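Local coordinates for protein glucuronoarabinoxylan endo-1,4-beta-xylanase (PDB 4FMV) that probably hydrolyses internal beta-1,4 linkages of the xylan backbone, as a family 30, subfamily 8 glycoside hydrolase built on a (beta/alpha)8 barrel, at residues Pro87-Pro90 with Met94-Asn97; Asp112-Tyr117 with Leu159-Asn164; Ser139-Pro144 with Asp149-Thr154. All blocks are in the same frame, centred on the assembly; numbering follows the deposited sequence.

Overall arrangement
The chain is the family 30 catalytic part of a longer protein, and the three contacts lie on the same side of the chain's centre. Contacts 1 and 3 are close neighbours, their centres about 8 Å apart, joined at Thr151, whose OG1 bonds to Gln95 NE2 (2.7 Å) and Asn89 OD1 (2.8 Å). Contact 2 lies about 13 Å from the centre of each. It meets contact 3 where Tyr117 OH bonds to Val140 O (2.7 Å) and contact 1 where Tyr117 packs on Pro87 and Pro90. Contact 3 includes Asn142-Glu143, matching the Asn-Glu pair just past the fourth barrel strand (137-139) in related glycosidases and probably marking the active-site end.

Contact 1: residues Pro87-Pro90 with Met94-Asn97; sequences PWNP and MQEN
Pro90 receives the apolar parts of both Met94 and Gln95, and this packing is the first element of the contact. Pro90 CG lies 3.9 Å from Gln95 CG, so the aliphatic part of the glutamine passes beside the proline ring. On another part of the same ring, Pro90 CB meets Met94 SD at 4.0 Å; a nearly trans chi2 (-165°) carries the sulfur out alongside the ring. Leu109 and Tyr117 also pack against Pro90, and Met94 touches Leu109 and Tyr120.

The polar part gathers round the glutamine amide. Gln95 is extended beyond CG (chi2 176°), which carries its amide past the proline toward Asn89, and the two amide planes are turned 62° apart. Gln95 NE2 and Asn89 OD1 come within 3.3 Å of each other, and Thr151 OG1 hydrogen-bonds to both atoms. A water strengthens the connection: it donates to Asn89 OD1 at 2.8 Å and accepts from Gln95 NE2 at 3.1 Å. The other end of the asparagine amide, ND2, is held by Glu52.

A second water uses the remaining atom of the glutamine amide. It donates to Gln95 OE1 and to Pro90 O, each at 2.8 Å, tying side chain to main chain. Both ends of the Gln95 amide are thereby engaged, which should fix its rotation.

The arrangement closes the loop between barrel strand 82-86 and strand 95-100, the latter part of a small three-stranded sheet built from the loops after the third and fourth barrel strands of this (beta/alpha)8 fold.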
ATOM      1  N   PRO A  87       2.260 -14.254  -3.390  1.00  8.09           N
ATOM      2  CA  PRO A  87       3.253 -15.339  -3.425  1.00  9.57           C
ATOM      3  C   PRO A  87       4.697 -14.882  -3.732  1.00  8.43           C
ATOM      4  O   PRO A  87       4.885 -14.097  -4.681  1.00  5.58           O
ATOM      5  CB  PRO A  87       2.711 -16.237  -4.538  1.00  9.85           C
ATOM      6  CG  PRO A  87       2.055 -15.198  -5.558  1.00  6.62           C
ATOM      7  CD  PRO A  87       1.804 -13.905  -4.751  1.00  7.05           C
ATOM      8  N   TRP A  88       5.691 -15.382  -2.997  1.00 10.40           N
ATOM      9  CA  TRP A  88       7.095 -15.341  -3.422  1.00  7.59           C
ATOM     10  C   TRP A  88       7.522 -16.501  -4.312  1.00  9.13           C
ATOM     11  O   TRP A  88       8.421 -16.360  -5.127  1.00  9.13           O
ATOM     12  CB  TRP A  88       8.054 -15.260  -2.234  1.00  6.06           C
ATOM     13  CG  TRP A  88       8.232 -13.916  -1.599  1.00  6.54           C
ATOM     14  CD1 TRP A  88       9.421 -13.244  -1.402  1.00  8.19           C
ATOM     15  CD2 TRP A  88       7.207 -13.106  -0.997  1.00  6.90           C
ATOM     16  NE1 TRP A  88       9.181 -12.062  -0.718  1.00  7.52           N
ATOM     17  CE2 TRP A  88       7.840 -11.956  -0.468  1.00  8.89           C
ATOM     18  CE3 TRP A  88       5.822 -13.240  -0.869  1.00 12.80           C
ATOM     19  CZ2 TRP A  88       7.118 -10.938   0.167  1.00  9.23           C
ATOM     20  CZ3 TRP A  88       5.117 -12.246  -0.230  1.00 16.00           C
ATOM     21  CH2 TRP A  88       5.772 -11.107   0.290  1.00 14.23           C
ATOM     22  N   ASN A  89       6.945 -17.676  -4.069  1.00 10.50           N
ATOM     23  CA  ASN A  89       7.225 -18.852  -4.888  1.00 11.04           C
ATOM     24  C   ASN A  89       5.970 -19.696  -5.023  1.00 11.41           C
ATOM     25  O   ASN A  89       5.115 -19.689  -4.135  1.00 10.16           O
ATOM     26  CB  ASN A  89       8.312 -19.745  -4.262  1.00 13.28           C
ATOM     27  CG  ASN A  89       9.651 -19.035  -4.072  1.00 14.25           C
ATOM     28  OD1 ASN A  89      10.427 -18.855  -5.015  1.00 12.03           O
ATOM     29  ND2 ASN A  89       9.943 -18.680  -2.836  1.00 13.98           N
ATOM     30  N   PRO A  90       5.854 -20.452  -6.127  1.00  8.94           N
ATOM     31  CA  PRO A  90       4.824 -21.487  -6.033  1.00 10.69           C
ATOM     32  C   PRO A  90       5.376 -22.657  -5.210  1.00  9.86           C
ATOM     33  O   PRO A  90       6.553 -22.610  -4.841  1.00  6.86           O
ATOM     34  CB  PRO A  90       4.612 -21.898  -7.484  1.00 11.83           C
ATOM     35  CG  PRO A  90       5.901 -21.584  -8.171  1.00 14.87           C
ATOM     36  CD  PRO A  90       6.519 -20.413  -7.440  1.00 10.38           C
ATOM     37  N   MET A  94       6.217 -27.156  -8.682  1.00 14.77           N
ATOM     38  CA  MET A  94       5.894 -26.400  -9.894  1.00 10.41           C
ATOM     39  C   MET A  94       7.078 -25.631 -10.501  1.00 11.65           C
ATOM     40  O   MET A  94       6.966 -25.096 -11.612  1.00 11.56           O
ATOM     41  CB  MET A  94       4.796 -25.385  -9.600  1.00  8.38           C
ATOM     42  CG  MET A  94       3.512 -25.944  -8.980  1.00 10.22           C
ATOM     43  SD  MET A  94       2.224 -24.681  -9.146  1.00 12.66           S
ATOM     44  CE  MET A  94       0.977 -25.355  -8.040  1.00  8.14           C
ATOM     45  N   GLN A  95       8.172 -25.538  -9.751  1.00  9.87           N
ATOM     46  CA  GLN A  95       9.394 -24.843 -10.169  1.00  9.28           C
ATOM     47  C   GLN A  95      10.353 -25.641 -11.053  1.00 14.18           C
ATOM     48  O   GLN A  95      10.360 -26.867 -11.043  1.00 14.27           O
ATOM     49  CB  GLN A  95      10.153 -24.327  -8.954  1.00  5.82           C
ATOM     50  CG  GLN A  95       9.433 -23.251  -8.176  1.00  5.34           C
ATOM     51  CD  GLN A  95      10.212 -22.869  -6.946  1.00 12.70           C
ATOM     52  OE1 GLN A  95      10.491 -23.716  -6.095  1.00 15.84           O
ATOM     53  NE2 GLN A  95      10.590 -21.602  -6.846  1.00 12.40           N
ATOM     54  N   GLU A  96      11.166 -24.932 -11.826  1.00 14.16           N
ATOM     55  CA  GLU A  96      12.310 -25.560 -12.458  1.00 12.72           C
ATOM     56  C   GLU A  96      13.450 -24.580 -12.464  1.00 13.83           C
ATOM     57  O   GLU A  96      13.228 -23.368 -12.430  1.00 13.52           O
ATOM     58  CB  GLU A  96      11.985 -25.968 -13.899  1.00 14.76           C
ATOM     59  CG  GLU A  96      11.640 -24.778 -14.774  1.00 12.55           C
ATOM     60  CD  GLU A  96      11.250 -25.177 -16.174  1.00 13.32           C
ATOM     61  OE1 GLU A  96      10.993 -24.269 -16.985  1.00 13.06           O
ATOM     62  OE2 GLU A  96      11.192 -26.397 -16.461  1.00 15.72           O
ATOM     63  N   ASN A  97      14.673 -25.106 -12.514  1.00 13.85           N
ATOM     64  CA  ASN A  97      15.845 -24.282 -12.740  1.00 16.26           C
ATOM     65  C   ASN A  97      15.915 -23.883 -14.184  1.00 16.40           C
ATOM     66  O   ASN A  97      15.406 -24.587 -15.045  1.00 17.47           O
ATOM     67  CB  ASN A  97      17.125 -25.037 -12.395  1.00 19.53           C
ATOM     68  CG  ASN A  97      17.335 -25.157 -10.913  1.00 24.87           C
ATOM     69  OD1 ASN A  97      17.619 -24.167 -10.232  1.00 27.49           O
ATOM     70  ND2 ASN A  97      17.192 -26.369 -10.394  1.00 25.09           N
TER
HETATM   71  O   HOH W   1      12.514 -20.732  -4.631  1.00 14.17           O
HETATM   72  O   HOH W   2       9.059 -23.236  -3.788  1.00 12.86           O

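Contact 2: residues Asp112-Tyr117 with Leu159-Asn164; sequences DKYTEY and LNFMKN
Tyr114, Tyr117 and Phe161 form an aromatic cluster between helices 114-130 and 155-164 of the (beta/alpha)8 barrel, at the start of the first helix and the end of the second. The backbones come closest at Tyr114 and Phe161. Phe161 stands between the two tyrosines and uses its ring differently toward each.

With Tyr114 the phenylalanine supplies the edge in an offset edge-to-face pair, the centroids 5.8 Å apart and the planes at 61°. Its CD1 atom approaches Tyr114 CD2 to 3.8 Å. With Tyr117 the roles are reversed: the tyrosine edge is directed at the phenylalanine face, again offset, with the planes at 60°. Here Tyr117 CD2 lies 3.8 Å from Phe161 CE1. Phe161 can reach both because its CG is turned opposite the backbone N (chi1 -173°), sending the ring across to the neighbouring helix. The same edge also meets main chain, since Phe161 CE1 lies 3.5 Å from Tyr114 O, near the ring plane.

Beside the cluster, a water joins the helices through polar groups. It is 2.7 Å from Tyr114 OH and accepts from Asn160 ND2 at 3.1 Å, while the other end of that amide, OD1, is bonded to Gln156. Within the first segment, Lys113 NZ forms a salt bridge with Glu116 OE2 at 3.2 Å, approaching from above the carboxylate plane; OE1 of the same carboxylate pairs with Lys59.

No direct hydrogen bond crosses between the two segments, so their association rests on buried aromatic packing plus one water bridge. The edge-to-face tilts bring ring hydrogens toward pi faces, probably a mildly favourable electrostatic arrangement.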
ATOM      1  N   ASP A 112       4.532 -25.692 -18.067  1.00 14.71           N
ATOM      2  CA  ASP A 112       3.472 -26.699 -18.010  1.00 14.79           C
ATOM      3  C   ASP A 112       2.696 -26.676 -16.693  1.00 14.68           C
ATOM      4  O   ASP A 112       1.753 -27.452 -16.521  1.00 16.33           O
ATOM      5  CB  ASP A 112       3.992 -28.109 -18.352  1.00 13.01           C
ATOM      6  CG  ASP A 112       5.036 -28.626 -17.371  1.00 14.46           C
ATOM      7  OD1 ASP A 112       5.322 -27.949 -16.345  1.00 14.83           O
ATOM      8  OD2 ASP A 112       5.558 -29.738 -17.620  1.00 14.60           O
ATOM      9  N   LYS A 113       3.153 -25.846 -15.747  1.00 10.76           N
ATOM     10  CA  LYS A 113       2.496 -25.633 -14.451  1.00 12.77           C
ATOM     11  C   LYS A 113       1.641 -24.374 -14.330  1.00 13.83           C
ATOM     12  O   LYS A 113       1.173 -24.053 -13.240  1.00 13.77           O
ATOM     13  CB  LYS A 113       3.498 -25.697 -13.276  1.00 12.41           C
ATOM     14  CG  LYS A 113       4.202 -27.044 -13.103  1.00 13.49           C
ATOM     15  CD  LYS A 113       3.242 -28.187 -12.779  1.00 13.56           C
ATOM     16  CE  LYS A 113       3.969 -29.537 -12.684  1.00 15.77           C
ATOM     17  NZ  LYS A 113       3.091 -30.574 -12.043  1.00 18.35           N
ATOM     18  N   TYR A 114       1.499 -23.603 -15.400  1.00  9.58           N
ATOM     19  CA  TYR A 114       0.786 -22.337 -15.252  1.00 12.02           C
ATOM     20  C   TYR A 114      -0.667 -22.600 -14.832  1.00 12.60           C
ATOM     21  O   TYR A 114      -1.249 -21.839 -14.041  1.00 11.89           O
ATOM     22  CB  TYR A 114       0.815 -21.502 -16.547  1.00 13.44           C
ATOM     23  CG  TYR A 114       2.061 -20.665 -16.774  1.00  8.13           C
ATOM     24  CD1 TYR A 114       3.303 -21.062 -16.289  1.00 10.02           C
ATOM     25  CD2 TYR A 114       1.988 -19.476 -17.515  1.00 10.79           C
ATOM     26  CE1 TYR A 114       4.448 -20.292 -16.530  1.00  7.72           C
ATOM     27  CE2 TYR A 114       3.106 -18.702 -17.747  1.00 13.07           C
ATOM     28  CZ  TYR A 114       4.335 -19.111 -17.264  1.00 10.48           C
ATOM     29  OH  TYR A 114       5.440 -18.328 -17.519  1.00 10.36           O
ATOM     30  N   THR A 115      -1.253 -23.661 -15.382  1.00 11.20           N
ATOM     31  CA  THR A 115      -2.643 -24.038 -15.059  1.00 11.43           C
ATOM     32  C   THR A 115      -2.750 -24.462 -13.588  1.00 13.06           C
ATOM     33  O   THR A 115      -3.602 -23.969 -12.849  1.00 13.06           O
ATOM     34  CB  THR A 115      -3.135 -25.165 -15.985  1.00 13.96           C
ATOM     35  OG1 THR A 115      -3.206 -24.658 -17.324  1.00 14.29           O
ATOM     36  CG2 THR A 115      -4.508 -25.666 -15.565  1.00 16.39           C
ATOM     37  N   GLU A 116      -1.854 -25.348 -13.163  1.00 12.09           N
ATOM     38  CA  GLU A 116      -1.821 -25.776 -11.773  1.00 12.44           C
ATOM     39  C   GLU A 116      -1.622 -24.578 -10.838  1.00 10.40           C
ATOM     40  O   GLU A 116      -2.235 -24.492  -9.759  1.00 10.13           O
ATOM     41  CB  GLU A 116      -0.740 -26.847 -11.546  1.00 13.19           C
ATOM     42  CG  GLU A 116      -0.979 -27.655 -10.246  1.00 17.77           C
ATOM     43  CD  GLU A 116       0.090 -28.707  -9.979  1.00 20.37           C
ATOM     44  OE1 GLU A 116       0.714 -28.664  -8.899  1.00 23.25           O
ATOM     45  OE2 GLU A 116       0.297 -29.585 -10.837  1.00 21.52           O
ATOM     46  N   TYR A 117      -0.784 -23.638 -11.254  1.00  9.97           N
ATOM     47  CA  TYR A 117      -0.499 -22.475 -10.415  1.00  9.56           C
ATOM     48  C   TYR A 117      -1.743 -21.604 -10.215  1.00 10.80           C
ATOM     49  O   TYR A 117      -1.983 -21.100  -9.111  1.00  9.60           O
ATOM     50  CB  TYR A 117       0.664 -21.652 -10.976  1.00  8.31           C
ATOM     51  CG  TYR A 117       1.096 -20.498 -10.083  1.00 10.22           C
ATOM     52  CD1 TYR A 117       1.483 -20.713  -8.762  1.00  7.64           C
ATOM     53  CD2 TYR A 117       1.140 -19.192 -10.568  1.00 10.95           C
ATOM     54  CE1 TYR A 117       1.889 -19.668  -7.958  1.00 10.13           C
ATOM     55  CE2 TYR A 117       1.541 -18.141  -9.763  1.00  9.64           C
ATOM     56  CZ  TYR A 117       1.910 -18.386  -8.461  1.00 11.70           C
ATOM     57  OH  TYR A 117       2.313 -17.340  -7.657  1.00 12.88           O
ATOM     58  N   LEU A 159       3.141 -11.725 -18.851  1.00  9.89           N
ATOM     59  CA  LEU A 159       2.118 -11.488 -19.880  1.00 11.30           C
ATOM     60  C   LEU A 159       1.374 -12.778 -20.240  1.00  8.73           C
ATOM     61  O   LEU A 159       0.141 -12.799 -20.283  1.00  8.49           O
ATOM     62  CB  LEU A 159       2.717 -10.850 -21.158  1.00 10.34           C
ATOM     63  CG  LEU A 159       1.744 -10.654 -22.340  1.00 10.60           C
ATOM     64  CD1 LEU A 159       0.536  -9.811 -21.953  1.00 10.96           C
ATOM     65  CD2 LEU A 159       2.427 -10.077 -23.582  1.00 10.45           C
ATOM     66  N   ASN A 160       2.120 -13.855 -20.482  1.00  8.76           N
ATOM     67  CA  ASN A 160       1.500 -15.118 -20.886  1.00 11.81           C
ATOM     68  C   ASN A 160       0.473 -15.603 -19.842  1.00 12.82           C
ATOM     69  O   ASN A 160      -0.636 -16.024 -20.183  1.00 11.15           O
ATOM     70  CB  ASN A 160       2.561 -16.194 -21.103  1.00 10.46           C
ATOM     71  CG  ASN A 160       3.423 -15.930 -22.313  1.00 11.30           C
ATOM     72  OD1 ASN A 160       3.041 -15.172 -23.208  1.00 10.12           O
ATOM     73  ND2 ASN A 160       4.592 -16.571 -22.359  1.00 10.37           N
ATOM     74  N   PHE A 161       0.851 -15.525 -18.569  1.00 10.89           N
ATOM     75  CA  PHE A 161      -0.032 -15.948 -17.490  1.00  8.40           C
ATOM     76  C   PHE A 161      -1.258 -15.035 -17.400  1.00 11.62           C
ATOM     77  O   PHE A 161      -2.414 -15.497 -17.261  1.00 13.27           O
ATOM     78  CB  PHE A 161       0.719 -15.945 -16.154  1.00  7.66           C
ATOM     79  CG  PHE A 161      -0.080 -16.526 -15.028  1.00  8.43           C
ATOM     80  CD1 PHE A 161      -0.046 -17.879 -14.769  1.00 10.05           C
ATOM     81  CD2 PHE A 161      -0.895 -15.723 -14.258  1.00  9.68           C
ATOM     82  CE1 PHE A 161      -0.803 -18.418 -13.744  1.00  8.87           C
ATOM     83  CE2 PHE A 161      -1.637 -16.249 -13.245  1.00 10.48           C
ATOM     84  CZ  PHE A 161      -1.595 -17.604 -12.994  1.00 10.84           C
ATOM     85  N   MET A 162      -1.003 -13.736 -17.451  1.00  8.22           N
ATOM     86  CA  MET A 162      -2.079 -12.745 -17.458  1.00 11.23           C
ATOM     87  C   MET A 162      -3.079 -12.928 -18.611  1.00 13.41           C
ATOM     88  O   MET A 162      -4.280 -12.748 -18.403  1.00 13.49           O
ATOM     89  CB  MET A 162      -1.524 -11.318 -17.442  1.00 11.20           C
ATOM     90  CG  MET A 162      -0.865 -10.896 -16.108  1.00 10.10           C
ATOM     91  SD  MET A 162      -1.923 -11.001 -14.630  1.00 11.60           S
ATOM     92  CE  MET A 162      -3.108  -9.678 -14.946  1.00 15.43           C
ATOM     93  N   LYS A 163      -2.617 -13.269 -19.820  1.00 13.63           N
ATOM     94  CA  LYS A 163      -3.583 -13.559 -20.902  1.00 12.77           C
ATOM     95  C   LYS A 163      -4.298 -14.903 -20.750  1.00 15.79           C
ATOM     96  O   LYS A 163      -5.522 -14.976 -20.819  1.00 17.25           O
ATOM     97  CB  LYS A 163      -2.941 -13.501 -22.307  1.00 12.55           C
ATOM     98  CG  LYS A 163      -2.492 -12.121 -22.742  1.00 13.76           C
ATOM     99  CD  LYS A 163      -1.903 -12.143 -24.159  1.00 14.80           C
ATOM    100  CE  LYS A 163      -3.000 -12.243 -25.224  1.00 10.42           C
ATOM    101  NZ  LYS A 163      -2.582 -11.597 -26.537  1.00  9.20           N
ATOM    102  N   ASN A 164      -3.519 -15.969 -20.585  1.00 13.39           N
ATOM    103  CA  ASN A 164      -4.056 -17.328 -20.674  1.00 15.07           C
ATOM    104  C   ASN A 164      -4.551 -17.998 -19.416  1.00 13.72           C
ATOM    105  O   ASN A 164      -5.297 -18.958 -19.484  1.00 12.18           O
ATOM    106  CB  ASN A 164      -3.029 -18.208 -21.364  1.00 16.20           C
ATOM    107  CG  ASN A 164      -2.658 -17.650 -22.708  1.00 19.23           C
ATOM    108  OD1 ASN A 164      -3.521 -17.111 -23.399  1.00 21.64           O
ATOM    109  ND2 ASN A 164      -1.385 -17.729 -23.072  1.00 18.25           N
TER
HETATM  110  O   HOH W   3       5.338 -18.638 -20.219  1.00  9.65           O

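Contact 3: residues Ser139-Pro144 with Asp149-Thr154; sequences SVQNEP and DWTWWT
Gln141 leaves its backbone with CG opposite the N and then bends sharply (chi2 70°), a shape that folds its amide back to the indole N-H of Trp153. Trp150, whose CG sits between its own N and carbonyl carbon (chi1 49°), is swung toward Asn142 and Glu143.

The resulting bonds hold both indoles. Trp153 NE1 donates to Gln141 OE1 at 2.9 Å, tilted somewhat from the carbonyl plane, while Gln141 NE2 turns back to Asn142 O at 2.8 Å and also bonds to Trp88 O. Trp150 NE1 donates to Glu143 O at 3.0 Å, fairly straight at 159°; the oxygen lies in the ring plane, yet the donor stands above the carbonyl plane. A main-chain bond, Trp153 N to Pro144 O at 3.2 Å, closes the loop.

Packing completes the fit. Val140 CG1 makes a CH-pi contact over the six-membered ring of Trp153, 4.0 Å from its centroid, and Gln141 CB lies over a face of the same indole. Glu143 OE1 comes 3.4 Å from Trp150 CZ2, while its OE2 bonds to His205.

Trp150 NE1 and Gln141 NE2 thus each hold one carbonyl of Asn142-Glu143, Trp153 acts one step back by fixing the Gln141 amide, and Arg47 anchors Asn142 OD1. These bonds set the backbone around a glutamate that is probably the general acid/base, as in related glycosidases.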
ATOM      1  N   SER A 139      -2.120 -11.705  -5.865  1.00 10.29           N
ATOM      2  CA  SER A 139      -1.026 -11.302  -6.740  1.00 12.75           C
ATOM      3  C   SER A 139      -0.395 -12.516  -7.407  1.00 12.56           C
ATOM      4  O   SER A 139      -0.301 -13.576  -6.795  1.00 11.72           O
ATOM      5  CB  SER A 139       0.029 -10.501  -5.950  1.00 13.93           C
ATOM      6  OG  SER A 139       1.119 -10.048  -6.755  1.00 12.40           O
ATOM      7  N   VAL A 140       0.010 -12.359  -8.668  1.00 10.58           N
ATOM      8  CA  VAL A 140       0.648 -13.434  -9.420  1.00 10.16           C
ATOM      9  C   VAL A 140       2.040 -13.718  -8.841  1.00  8.68           C
ATOM     10  O   VAL A 140       2.412 -14.869  -8.630  1.00 12.27           O
ATOM     11  CB  VAL A 140       0.765 -13.093 -10.944  1.00  6.48           C
ATOM     12  CG1 VAL A 140       1.517 -14.200 -11.720  1.00  4.56           C
ATOM     13  CG2 VAL A 140      -0.619 -12.835 -11.551  1.00  8.55           C
ATOM     14  N   GLN A 141       2.845 -12.679  -8.658  1.00  7.82           N
ATOM     15  CA  GLN A 141       4.178 -12.877  -8.103  1.00  7.67           C
ATOM     16  C   GLN A 141       4.697 -11.631  -7.374  1.00 11.82           C
ATOM     17  O   GLN A 141       4.609 -10.515  -7.908  1.00 12.62           O
ATOM     18  CB  GLN A 141       5.148 -13.226  -9.273  1.00  5.98           C
ATOM     19  CG  GLN A 141       6.654 -13.309  -8.861  1.00  6.84           C
ATOM     20  CD  GLN A 141       6.989 -14.509  -7.981  1.00  9.20           C
ATOM     21  OE1 GLN A 141       6.619 -15.638  -8.305  1.00  5.63           O
ATOM     22  NE2 GLN A 141       7.712 -14.269  -6.857  1.00  7.22           N
ATOM     23  N   ASN A 142       5.350 -11.826  -6.235  1.00  8.95           N
ATOM     24  CA  ASN A 142       6.151 -10.771  -5.623  1.00  9.23           C
ATOM     25  C   ASN A 142       7.489 -10.565  -6.357  1.00 11.74           C
ATOM     26  O   ASN A 142       8.261 -11.514  -6.516  1.00 11.21           O
ATOM     27  CB  ASN A 142       6.481 -11.132  -4.178  1.00 11.07           C
ATOM     28  CG  ASN A 142       7.287 -10.050  -3.496  1.00 11.03           C
ATOM     29  OD1 ASN A 142       6.757  -8.970  -3.230  1.00 11.03           O
ATOM     30  ND2 ASN A 142       8.579 -10.310  -3.236  1.00  7.93           N
ATOM     31  N   GLU A 143       7.774  -9.331  -6.758  1.00  9.60           N
ATOM     32  CA  GLU A 143       9.064  -8.968  -7.374  1.00  8.64           C
ATOM     33  C   GLU A 143       9.611 -10.012  -8.339  1.00 11.85           C
ATOM     34  O   GLU A 143      10.711 -10.537  -8.133  1.00 13.85           O
ATOM     35  CB  GLU A 143      10.105  -8.629  -6.296  1.00  7.43           C
ATOM     36  CG  GLU A 143       9.613  -7.500  -5.378  1.00  3.70           C
ATOM     37  CD  GLU A 143      10.670  -6.969  -4.444  1.00  4.40           C
ATOM     38  OE1 GLU A 143      11.809  -7.444  -4.504  1.00  7.02           O
ATOM     39  OE2 GLU A 143      10.349  -6.072  -3.642  1.00  8.14           O
ATOM     40  N   PRO A 144       8.848 -10.302  -9.406  1.00  7.92           N
ATOM     41  CA  PRO A 144       9.273 -11.271 -10.415  1.00  7.52           C
ATOM     42  C   PRO A 144      10.557 -10.812 -11.073  1.00  6.88           C
ATOM     43  O   PRO A 144      11.233 -11.630 -11.699  1.00  6.25           O
ATOM     44  CB  PRO A 144       8.150 -11.201 -11.447  1.00  6.44           C
ATOM     45  CG  PRO A 144       7.615  -9.773 -11.297  1.00  5.82           C
ATOM     46  CD  PRO A 144       7.598  -9.624  -9.793  1.00  6.16           C
ATOM     47  N   ASP A 149      16.579 -14.745  -5.161  1.00 13.17           N
ATOM     48  CA  ASP A 149      16.243 -15.591  -3.995  1.00 13.95           C
ATOM     49  C   ASP A 149      14.837 -16.223  -3.966  1.00 12.07           C
ATOM     50  O   ASP A 149      14.381 -16.718  -2.925  1.00 10.34           O
ATOM     51  CB  ASP A 149      16.640 -14.913  -2.689  1.00 12.83           C
ATOM     52  CG  ASP A 149      18.141 -14.829  -2.539  1.00 17.90           C
ATOM     53  OD1 ASP A 149      18.827 -15.869  -2.689  1.00 22.86           O
ATOM     54  OD2 ASP A 149      18.644 -13.720  -2.311  1.00 20.84           O
ATOM     55  N   TRP A 150      14.120 -16.063  -5.069  1.00  7.60           N
ATOM     56  CA  TRP A 150      12.738 -16.548  -5.230  1.00 13.10           C
ATOM     57  C   TRP A 150      12.495 -16.909  -6.696  1.00 15.42           C
ATOM     58  O   TRP A 150      13.411 -17.434  -7.317  1.00 15.78           O
ATOM     59  CB  TRP A 150      11.649 -15.707  -4.548  1.00 11.61           C
ATOM     60  CG  TRP A 150      11.660 -14.224  -4.773  1.00 10.75           C
ATOM     61  CD1 TRP A 150      11.139 -13.545  -5.843  1.00  7.11           C
ATOM     62  CD2 TRP A 150      12.152 -13.227  -3.861  1.00 12.89           C
ATOM     63  NE1 TRP A 150      11.311 -12.192  -5.671  1.00  7.74           N
ATOM     64  CE2 TRP A 150      11.929 -11.967  -4.465  1.00 10.36           C
ATOM     65  CE3 TRP A 150      12.780 -13.279  -2.606  1.00  8.96           C
ATOM     66  CZ2 TRP A 150      12.297 -10.769  -3.848  1.00 10.97           C
ATOM     67  CZ3 TRP A 150      13.154 -12.097  -1.994  1.00  8.93           C
ATOM     68  CH2 TRP A 150      12.911 -10.854  -2.611  1.00 11.91           C
ATOM     69  N   THR A 151      11.238 -16.915  -7.138  1.00 11.24           N
ATOM     70  CA  THR A 151      10.869 -17.258  -8.522  1.00  7.83           C
ATOM     71  C   THR A 151      10.851 -16.078  -9.537  1.00 10.77           C
ATOM     72  O   THR A 151      10.115 -15.103  -9.351  1.00 10.65           O
ATOM     73  CB  THR A 151       9.499 -17.988  -8.471  1.00 10.60           C
ATOM     74  OG1 THR A 151       9.636 -19.149  -7.633  1.00  8.84           O
ATOM     75  CG2 THR A 151       9.018 -18.415  -9.848  1.00 16.06           C
ATOM     76  N   TRP A 152      11.664 -16.171 -10.595  1.00  8.88           N
ATOM     77  CA  TRP A 152      11.722 -15.165 -11.687  1.00  8.52           C
ATOM     78  C   TRP A 152      10.588 -15.302 -12.710  1.00  6.83           C
ATOM     79  O   TRP A 152      10.217 -16.420 -13.085  1.00  7.56           O
ATOM     80  CB  TRP A 152      13.010 -15.333 -12.508  1.00  8.11           C
ATOM     81  CG  TRP A 152      14.304 -14.960 -11.851  1.00  9.67           C
ATOM     82  CD1 TRP A 152      15.224 -15.819 -11.282  1.00  9.91           C
ATOM     83  CD2 TRP A 152      14.860 -13.647 -11.732  1.00 11.41           C
ATOM     84  NE1 TRP A 152      16.300 -15.112 -10.802  1.00 10.70           N
ATOM     85  CE2 TRP A 152      16.106 -13.777 -11.069  1.00 12.40           C
ATOM     86  CE3 TRP A 152      14.431 -12.366 -12.129  1.00  9.21           C
ATOM     87  CZ2 TRP A 152      16.920 -12.679 -10.780  1.00 13.07           C
ATOM     88  CZ3 TRP A 152      15.244 -11.273 -11.834  1.00 10.96           C
ATOM     89  CH2 TRP A 152      16.476 -11.438 -11.171  1.00 13.96           C
ATOM     90  N   TRP A 153      10.077 -14.171 -13.205  1.00  7.01           N
ATOM     91  CA  TRP A 153       9.231 -14.141 -14.389  1.00  6.35           C
ATOM     92  C   TRP A 153       9.701 -13.000 -15.264  1.00  9.48           C
ATOM     93  O   TRP A 153       9.816 -11.882 -14.789  1.00 11.61           O
ATOM     94  CB  TRP A 153       7.767 -13.813 -14.047  1.00  7.59           C
ATOM     95  CG  TRP A 153       7.087 -14.690 -13.047  1.00  6.22           C
ATOM     96  CD1 TRP A 153       7.485 -14.953 -11.774  1.00 10.00           C
ATOM     97  CD2 TRP A 153       5.846 -15.375 -13.231  1.00  9.67           C
ATOM     98  NE1 TRP A 153       6.574 -15.779 -11.152  1.00 11.09           N
ATOM     99  CE2 TRP A 153       5.557 -16.045 -12.023  1.00 10.19           C
ATOM    100  CE3 TRP A 153       4.949 -15.488 -14.307  1.00  7.61           C
ATOM    101  CZ2 TRP A 153       4.405 -16.827 -11.857  1.00 10.74           C
ATOM    102  CZ3 TRP A 153       3.810 -16.273 -14.141  1.00  9.27           C
ATOM    103  CH2 TRP A 153       3.550 -16.925 -12.924  1.00 11.33           C
ATOM    104  N   THR A 154       9.969 -13.267 -16.536  1.00  7.73           N
ATOM    105  CA  THR A 154      10.233 -12.193 -17.474  1.00  6.27           C
ATOM    106  C   THR A 154       8.935 -11.428 -17.686  1.00  7.36           C
ATOM    107  O   THR A 154       7.843 -11.924 -17.357  1.00  5.05           O
ATOM    108  CB  THR A 154      10.685 -12.758 -18.824  1.00  8.68           C
ATOM    109  OG1 THR A 154       9.618 -13.535 -19.392  1.00  9.92           O
ATOM    110  CG2 THR A 154      11.935 -13.637 -18.648  1.00  6.58           C
TER